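Local atomic coordinates of NUDIX hydrolase (Nitrosomonas europaea, PDB entry 2B0V), a protein that probably hydrolyses nucleoside di- and triphosphates and thiamine diphosphate with the help of magnesium, as a Nudix hydrolase of the NudJ subfamily. Residues S113-E116 and I117-K120; V129-C132 and I133-H137. All coordinates share one frame; numbering follows the deposited sequence.

Interaction 1: residues S113-E116 and I117-K120; sequences SIDE and IRAK
Ile117 N, Arg118 N and Ala119 N donate to Ser113 O, Ile114 O and Asp115 O in three successive i to i+4 bonds, and these set up the short helix 114-119, with Ser113 as its N-cap. The OG of Ser113 accepts from Glu116 N at 3.3 Å, and its own N donates to Glu116 OE1 at 3.0 Å. The two reciprocal bonds meet the definition of a capping box. Glu116 OE1 is approached on its anti side, 35° out of the carboxylate plane.

One turn on, Arg118 reaches back over Ile114. The CG1 branch of Ile114 stands anti to the backbone N (chi1 -167°), which brings CG1 over the centre of one guanidinium face, 3.5 Å from Arg118 CZ. Replacing Ile114 by an alanine would probably take the CG1 support from that face and open a gap toward Met130 and Ile133. Asp115 OD1 and Arg118 NH1 are 4.0 Å apart, a long salt bridge whose two planes lie 40° apart; water 1 fills in, donating to Asp115 OD1 and accepting from Arg118 NH1, both at 3.2 Å, in the plane of the guanidinium at its edge. Ile117 lies against the first turn, its CG1 3.3 Å from Ser113 O.

The helix follows directly on strand 106-113 at the surface of the Nudix domain. Ile117 packs on Tyr21 and Leu23 of strand 20-26, while Ile114 and Ile117 touch Ile133 of helix 128-137; His124 NE2 is hydrogen-bonded to Ile117 O.

Interaction 2: residues V129-C132 and I133-H137; sequences VMQC and IEDYH
Met130, a selenomethionine, and Glu134 cross at about a right angle one helical turn apart, with Met130 CG 3.6 Å from Glu134 OE2. The Met130 chain starts anti to the backbone N (chi1 -169°) and then bends at chi2 and chi3, which carries CE forward to 4.0 Å from Ile133 CG2, the two side chains running obliquely to each other. Glu134 is extended beyond CG, and its CG lies 3.3 Å from Met130 O, the carbonyl that accepts Glu134 N at 3.0 Å.

On the next flank Gln131 stands across Glu134 and slants over Asp135. Its amide plane makes 67° with the Glu134 carboxylate and 46° with that of Asp135, so neither pair is stacked flat. In the backbone, Asp135 N donates to Gln131 O at 2.9 Å, and Tyr136 N to Cys132 O. Ile133 points its CD1 to 3.5 Å from Val129 O.

Asp135 OD2 is hydrogen-bonded to Tyr73 OH of strand 62-77 and Tyr136 OH to Glu16 OE1, so both polar ends are tied to the sheet. The chemistry is therefore divided round helix 128-137: apolar packing by Met130 and Ile133 on one flank, carboxylates with an amide on another. The Gln131 amide lies beside both carboxylates and would probably help to offset their charges, while Tyr73 OH gives Asp135 OD2 a partner of its own.

From the N terminus, strand 106-113 runs directly into interaction 1 on helix 114-119; a connection through Gln121 and His124 then leads to interaction 2 on helix 128-137. The two contacts lie in series, neither nested nor crossing, and each closes only a helical turn rather than a long loop. Their centres are 12 Å apart, yet the helices touch: Ile114 CD1 is 3.6 Å from Met130 CE, and Ile117 CD1 is 3.8 Å from Ile133 CD1. Through this apolar seam residues 113-120, which lean on strand 20-26, are joined to residues 129-137, whose other sides meet strands 62-77 and 82-96.

Interaction 1: residues S113-E116 and I117-K120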
loop_
_atom_site.group_PDB
_atom_site.type_symbol
_atom_site.label_atom_id
_atom_site.label_comp_id
_atom_site.label_asym_id
_atom_site.label_seq_id
_atom_site.Cartn_x
_atom_site.Cartn_y
_atom_site.Cartn_z
ATOM N N SER A 113 -7.784 3.801 -13.166
ATOM C CA SER A 113 -8.632 4.969 -12.903
ATOM C C SER A 113 -9.637 4.660 -11.787
ATOM O O SER A 113 -9.912 3.491 -11.492
ATOM C CB SER A 113 -9.420 5.304 -14.175
ATOM O OG SER A 113 -10.336 4.247 -14.448
ATOM N N ILE A 114 -10.229 5.697 -11.189
ATOM C CA ILE A 114 -11.208 5.453 -10.130
ATOM C C ILE A 114 -12.364 4.563 -10.631
ATOM O O ILE A 114 -12.851 3.692 -9.894
ATOM C CB ILE A 114 -11.735 6.773 -9.513
ATOM C CG1 ILE A 114 -12.496 6.475 -8.224
ATOM C CG2 ILE A 114 -12.594 7.570 -10.508
ATOM C CD1 ILE A 114 -11.655 5.816 -7.191
ATOM N N ASP A 115 -12.812 4.778 -11.872
ATOM C CA ASP A 115 -13.925 3.974 -12.391
ATOM C C ASP A 115 -13.570 2.490 -12.400
ATOM O O ASP A 115 -14.389 1.647 -12.014
ATOM C CB ASP A 115 -14.367 4.442 -13.784
ATOM C CG ASP A 115 -15.229 5.685 -13.714
ATOM O OD1 ASP A 115 -15.277 6.316 -12.628
ATOM O OD2 ASP A 115 -15.868 6.038 -14.724
ATOM N N GLU A 116 -12.347 2.187 -12.839
ATOM C CA GLU A 116 -11.896 0.805 -12.935
ATOM C C GLU A 116 -11.782 0.181 -11.548
ATOM O O GLU A 116 -12.153 -0.992 -11.329
ATOM C CB GLU A 116 -10.545 0.727 -13.664
ATOM C CG GLU A 116 -10.631 1.123 -15.180
ATOM C CD GLU A 116 -9.262 1.438 -15.898
ATOM O OE1 GLU A 116 -8.200 1.778 -15.305
ATOM O OE2 GLU A 116 -9.241 1.356 -17.152
ATOM N N ILE A 117 -11.241 0.962 -10.613
ATOM C CA ILE A 117 -11.088 0.472 -9.241
ATOM C C ILE A 117 -12.463 0.173 -8.643
ATOM O O ILE A 117 -12.698 -0.910 -8.078
ATOM C CB ILE A 117 -10.317 1.509 -8.382
ATOM C CG1 ILE A 117 -8.884 1.656 -8.913
ATOM C CG2 ILE A 117 -10.245 1.088 -6.914
ATOM C CD1 ILE A 117 -8.170 2.933 -8.396
ATOM N N ARG A 118 -13.412 1.101 -8.803
ATOM C CA ARG A 118 -14.763 0.878 -8.264
ATOM C C ARG A 118 -15.419 -0.349 -8.877
ATOM O O ARG A 118 -16.052 -1.117 -8.161
ATOM C CB ARG A 118 -15.666 2.108 -8.419
ATOM C CG ARG A 118 -15.252 3.302 -7.620
ATOM C CD ARG A 118 -16.233 4.465 -7.840
ATOM N NE ARG A 118 -15.810 5.685 -7.158
ATOM C CZ ARG A 118 -15.885 6.919 -7.664
ATOM N NH1 ARG A 118 -16.369 7.148 -8.886
ATOM N NH2 ARG A 118 -15.462 7.945 -6.933
ATOM N N ALA A 119 -15.200 -0.593 -10.181
ATOM C CA ALA A 119 -15.865 -1.711 -10.858
ATOM C C ALA A 119 -15.254 -3.050 -10.444
ATOM O O ALA A 119 -15.820 -4.107 -10.686
ATOM C CB ALA A 119 -15.797 -1.516 -12.374
ATOM N N LYS A 120 -14.090 -2.984 -9.804
ATOM C CA LYS A 120 -13.381 -4.184 -9.373
ATOM C C LYS A 120 -13.519 -4.413 -7.866
ATOM O O LYS A 120 -12.760 -5.182 -7.287
ATOM C CB LYS A 120 -11.916 -4.099 -9.799
ATOM C CG LYS A 120 -11.732 -4.587 -11.220
ATOM C CD LYS A 120 -10.258 -4.612 -11.568
ATOM C CE LYS A 120 -10.023 -5.517 -12.735
ATOM N NZ LYS A 120 -10.760 -5.049 -13.917
HETATM O O HOH W 1 -17.536 4.906 -10.910
HETATM O O HOH W 2 -12.556 -2.301 -13.938
#

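Interaction 2: residues V129-C132 and I133-H137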
loop_
_atom_site.group_PDB
_atom_site.type_symbol
_atom_site.label_atom_id
_atom_site.label_comp_id
_atom_site.label_asym_id
_atom_site.label_seq_id
_atom_site.Cartn_x
_atom_site.Cartn_y
_atom_site.Cartn_z
ATOM N N VAL A 129 -8.816 -0.966 0.552
ATOM C CA VAL A 129 -8.310 -0.591 -0.772
ATOM C C VAL A 129 -9.085 0.623 -1.228
ATOM O O VAL A 129 -8.503 1.639 -1.667
ATOM C CB VAL A 129 -8.446 -1.739 -1.788
ATOM C CG1 VAL A 129 -7.948 -1.293 -3.132
ATOM C CG2 VAL A 129 -7.605 -2.920 -1.317
HETATM N N MSE A 130 -10.415 0.539 -1.126
HETATM C CA MSE A 130 -11.229 1.664 -1.530
HETATM C C MSE A 130 -11.153 2.806 -0.512
HETATM O O MSE A 130 -11.047 3.988 -0.885
HETATM C CB MSE A 130 -12.691 1.194 -1.733
HETATM C CG MSE A 130 -13.589 2.191 -2.401
HETATM SE SE MSE A 130 -13.175 2.216 -4.332
HETATM C CE MSE A 130 -12.309 3.911 -4.236
ATOM N N GLN A 131 -11.187 2.467 0.775
ATOM C CA GLN A 131 -11.246 3.525 1.806
ATOM C C GLN A 131 -10.008 4.419 1.751
ATOM O O GLN A 131 -10.112 5.662 1.870
ATOM C CB GLN A 131 -11.402 2.945 3.218
ATOM C CG GLN A 131 -11.718 4.033 4.277
ATOM C CD GLN A 131 -12.999 4.789 3.937
ATOM O OE1 GLN A 131 -13.015 6.015 3.802
ATOM N NE2 GLN A 131 -14.044 4.052 3.709
ATOM N N CYS A 132 -8.828 3.809 1.590
ATOM C CA CYS A 132 -7.547 4.560 1.552
ATOM C C CYS A 132 -7.558 5.581 0.401
ATOM O O CYS A 132 -7.097 6.711 0.510
ATOM C CB CYS A 132 -6.356 3.576 1.475
ATOM S SG CYS A 132 -6.120 2.557 2.997
ATOM N N ILE A 133 -8.118 5.157 -0.730
ATOM C CA ILE A 133 -8.231 6.072 -1.891
ATOM C C ILE A 133 -9.227 7.199 -1.635
ATOM O O ILE A 133 -8.956 8.350 -1.961
ATOM C CB ILE A 133 -8.630 5.281 -3.177
ATOM C CG1 ILE A 133 -7.444 4.425 -3.604
ATOM C CG2 ILE A 133 -9.044 6.234 -4.311
ATOM C CD1 ILE A 133 -7.785 3.321 -4.639
ATOM N N GLU A 134 -10.369 6.867 -1.040
ATOM C CA GLU A 134 -11.383 7.872 -0.690
ATOM C C GLU A 134 -10.825 8.950 0.221
ATOM O O GLU A 134 -10.994 10.129 -0.050
ATOM C CB GLU A 134 -12.605 7.199 -0.063
ATOM C CG GLU A 134 -13.319 6.309 -1.115
ATOM C CD GLU A 134 -14.460 5.485 -0.530
ATOM O OE1 GLU A 134 -14.445 5.165 0.683
ATOM O OE2 GLU A 134 -15.361 5.130 -1.312
ATOM N N ASP A 135 -10.097 8.529 1.255
ATOM C CA ASP A 135 -9.530 9.448 2.221
ATOM C C ASP A 135 -8.480 10.338 1.540
ATOM O O ASP A 135 -8.460 11.550 1.751
ATOM C CB ASP A 135 -8.973 8.659 3.399
ATOM C CG ASP A 135 -10.079 8.043 4.257
ATOM O OD1 ASP A 135 -11.242 8.478 4.114
ATOM O OD2 ASP A 135 -9.790 7.161 5.102
ATOM N N TYR A 136 -7.656 9.748 0.677
ATOM C CA TYR A 136 -6.661 10.501 -0.075
ATOM C C TYR A 136 -7.361 11.544 -0.966
ATOM O O TYR A 136 -6.959 12.729 -1.011
ATOM C CB TYR A 136 -5.845 9.550 -0.955
ATOM C CG TYR A 136 -4.977 10.267 -1.960
ATOM C CD1 TYR A 136 -3.784 10.877 -1.576
ATOM C CD2 TYR A 136 -5.364 10.340 -3.298
ATOM C CE1 TYR A 136 -3.008 11.546 -2.484
ATOM C CE2 TYR A 136 -4.578 11.015 -4.238
ATOM C CZ TYR A 136 -3.399 11.606 -3.820
ATOM O OH TYR A 136 -2.633 12.280 -4.751
ATOM N N HIS A 137 -8.413 11.105 -1.647
ATOM C CA HIS A 137 -9.177 11.990 -2.536
ATOM C C HIS A 137 -9.859 13.104 -1.754
ATOM O O HIS A 137 -10.003 14.223 -2.262
ATOM C CB HIS A 137 -10.220 11.205 -3.342
ATOM C CG HIS A 137 -10.840 11.994 -4.456
ATOM N ND1 HIS A 137 -10.330 11.994 -5.737
ATOM C CD2 HIS A 137 -11.916 12.816 -4.477
ATOM C CE1 HIS A 137 -11.074 12.774 -6.507
ATOM N NE2 HIS A 137 -12.045 13.281 -5.766
#